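Local coordinates for protein 5'-tyrosyl-DNA phosphodiesterase (Caenorhabditis elegans, PDB 4FVA) that belongs to the endonuclease/exonuclease/phosphatase family of the DNase I-like clan and binds a magnesium ion through acidic side chains, at residues S18-G23 with L50-D55. Sequence-based numbering, arbitrary orientation.
With MG (magnesium ion), chain F.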
loop_
_atom_site.group_PDB
_atom_site.type_symbol
_atom_site.label_atom_id
_atom_site.label_comp_id
_atom_site.label_asym_id
_atom_site.label_seq_id
_atom_site.Cartn_x
_atom_site.Cartn_y
_atom_site.Cartn_z
ATOM N N SER A 18 -1.710 -1.748 3.518
ATOM C CA SER A 18 -0.807 -1.779 2.360
ATOM C C SER A 18 0.384 -2.683 2.644
ATOM O O SER A 18 0.949 -2.642 3.748
ATOM C CB SER A 18 -0.323 -0.374 2.005
ATOM O OG SER A 18 0.562 -0.411 0.896
ATOM N N TRP A 19 0.785 -3.479 1.655
ATOM C CA TRP A 19 1.808 -4.495 1.885
ATOM C C TRP A 19 2.570 -4.851 0.622
ATOM O O TRP A 19 1.979 -5.262 -0.383
ATOM C CB TRP A 19 1.150 -5.762 2.440
ATOM C CG TRP A 19 2.037 -6.637 3.271
ATOM C CD1 TRP A 19 3.389 -6.487 3.503
ATOM C CD2 TRP A 19 1.632 -7.804 4.002
ATOM N NE1 TRP A 19 3.834 -7.487 4.331
ATOM C CE2 TRP A 19 2.780 -8.305 4.659
ATOM C CE3 TRP A 19 0.409 -8.466 4.173
ATOM C CZ2 TRP A 19 2.736 -9.437 5.484
ATOM C CZ3 TRP A 19 0.365 -9.596 4.988
ATOM C CH2 TRP A 19 1.530 -10.070 5.634
ATOM N N ASN A 20 3.887 -4.689 0.679
ATOM C CA ASN A 20 4.744 -5.235 -0.359
ATOM C C ASN A 20 4.980 -6.679 0.027
ATOM O O ASN A 20 5.621 -6.947 1.051
ATOM C CB ASN A 20 6.051 -4.445 -0.462
ATOM C CG ASN A 20 7.023 -5.050 -1.455
ATOM O OD1 ASN A 20 7.071 -6.269 -1.621
ATOM N ND2 ASN A 20 7.795 -4.197 -2.131
ATOM N N ILE A 21 4.443 -7.606 -0.766
ATOM C CA ILE A 21 4.458 -9.013 -0.358
ATOM C C ILE A 21 5.659 -9.818 -0.890
ATOM O O ILE A 21 5.727 -11.049 -0.741
ATOM C CB ILE A 21 3.122 -9.718 -0.666
ATOM C CG1 ILE A 21 2.852 -9.781 -2.164
ATOM C CG2 ILE A 21 1.947 -9.021 0.118
ATOM C CD1 ILE A 21 1.567 -10.500 -2.516
ATOM N N ASP A 22 6.617 -9.116 -1.488
ATOM C CA ASP A 22 7.887 -9.755 -1.826
ATOM C C ASP A 22 7.659 -10.977 -2.708
ATOM O O ASP A 22 8.263 -12.031 -2.489
ATOM C CB ASP A 22 8.599 -10.160 -0.532
ATOM C CG ASP A 22 10.091 -10.416 -0.714
ATOM O OD1 ASP A 22 10.638 -10.057 -1.773
ATOM O OD2 ASP A 22 10.712 -10.974 0.224
ATOM N N GLY A 23 6.802 -10.829 -3.714
ATOM C CA GLY A 23 6.572 -11.909 -4.666
ATOM C C GLY A 23 7.791 -12.257 -5.515
ATOM O O GLY A 23 7.865 -13.348 -6.099
ATOM N N LEU A 50 -1.690 -4.036 -2.444
ATOM C CA LEU A 50 -0.524 -4.932 -2.524
ATOM C C LEU A 50 0.471 -4.436 -3.569
ATOM O O LEU A 50 0.064 -3.864 -4.585
ATOM C CB LEU A 50 -0.944 -6.356 -2.898
ATOM C CG LEU A 50 -1.964 -7.036 -1.975
ATOM C CD1 LEU A 50 -2.318 -8.412 -2.532
ATOM C CD2 LEU A 50 -1.374 -7.153 -0.560
ATOM N N GLN A 51 1.759 -4.677 -3.321
ATOM C CA GLN A 51 2.808 -4.441 -4.303
ATOM C C GLN A 51 3.697 -5.683 -4.435
ATOM O O GLN A 51 3.739 -6.529 -3.531
ATOM C CB GLN A 51 3.653 -3.214 -3.925
ATOM C CG GLN A 51 2.857 -1.966 -3.589
ATOM C CD GLN A 51 2.422 -1.899 -2.135
ATOM O OE1 GLN A 51 3.146 -2.353 -1.238
ATOM N NE2 GLN A 51 1.229 -1.320 -1.891
ATOM N N GLU A 52 4.430 -5.773 -5.544
ATOM C CA GLU A 52 5.245 -6.950 -5.850
ATOM C C GLU A 52 4.440 -8.240 -5.789
ATOM O O GLU A 52 4.884 -9.235 -5.219
ATOM C CB GLU A 52 6.479 -7.046 -4.937
ATOM C CG GLU A 52 7.659 -6.257 -5.471
ATOM C CD GLU A 52 8.945 -6.555 -4.756
ATOM O OE1 GLU A 52 9.318 -7.755 -4.634
ATOM O OE2 GLU A 52 9.572 -5.574 -4.296
ATOM N N VAL A 53 3.258 -8.215 -6.389
ATOM C CA VAL A 53 2.456 -9.411 -6.595
ATOM C C VAL A 53 3.005 -10.076 -7.855
ATOM O O VAL A 53 3.329 -9.375 -8.815
ATOM C CB VAL A 53 0.989 -9.045 -6.802
ATOM C CG1 VAL A 53 0.134 -10.302 -6.914
ATOM C CG2 VAL A 53 0.505 -8.151 -5.644
ATOM N N VAL A 54 3.106 -11.408 -7.853
ATOM C CA VAL A 54 3.544 -12.178 -9.028
ATOM C C VAL A 54 2.517 -13.235 -9.424
ATOM O O VAL A 54 1.657 -13.603 -8.625
ATOM C CB VAL A 54 4.926 -12.846 -8.794
ATOM C CG1 VAL A 54 6.001 -11.795 -8.515
ATOM C CG2 VAL A 54 4.847 -13.858 -7.637
ATOM N N ASP A 55 2.587 -13.706 -10.667
ATOM C CA ASP A 55 1.629 -14.705 -11.149
ATOM C C ASP A 55 1.803 -16.032 -10.429
ATOM O O ASP A 55 0.833 -16.726 -10.125
ATOM C CB ASP A 55 1.775 -14.908 -12.656
ATOM C CG ASP A 55 1.343 -13.695 -13.455
ATOM O OD1 ASP A 55 0.486 -12.917 -12.980
ATOM O OD2 ASP A 55 1.904 -13.493 -14.550
HETATM MG MG MG F . 11.268 -8.142 -3.013
HETATM O O HOH W 1 3.148 -1.177 1.175
HETATM O O HOH W 2 9.899 -7.091 -1.203
HETATM O O HOH W 3 13.197 -9.476 -4.022
#
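Gln51 and Glu52, with Asn20 opposite, carry this contact, in which the parallel strands 13-20 and 47-53 run out of their shared sheet toward a magnesium ion. Gln51 lies back along the neighbouring strand: its chain bends about CB-CG (chi2 86°), and NE2 donates to Ser18 OG at 3.0 Å, with the hydroxyl close to the amide plane. A water joins the same OG to Gln51 OE1, and Asn124 takes a further bond from NE2. The backbone of Gln51 bonds both ways, its N giving to Trp19 O and its O accepting from Ile21 N at 3.0 Å.

At Glu52 the chain turns a corner, where Glu52 and Val53 both face Tyr80 in a G1 beta bulge, and its CB is directed toward 18-23. Its OE1 reaches the magnesium ion at 2.6 Å, while Asp22 OD1 binds the ion at 2.4 Å; the two carboxylates lie side by side with their planes 80° apart. Asn20 touches both metal-binding residues: ND2 donates to Glu52 OE2, whose position is less certain, and OD1 accepts from the backbone N of Asp22 at 2.9 Å, closing an Asx turn. Gly23 N in turn bonds Glu52 O, while Gly23 O meets Val54 CG1 at 3.4 Å. On the side of Trp19 and Leu50, just past the strand end, Ile21 CG2 packs on Leu50 CD2.

This beta-alpha-beta unit, connected through helix 29-43, thus brings two acidic side chains to one cation, whose charge would offset their mutual repulsion; Asn20, a second-shell residue, is placed to steady the Glu52 carboxylate and the Asp22 backbone.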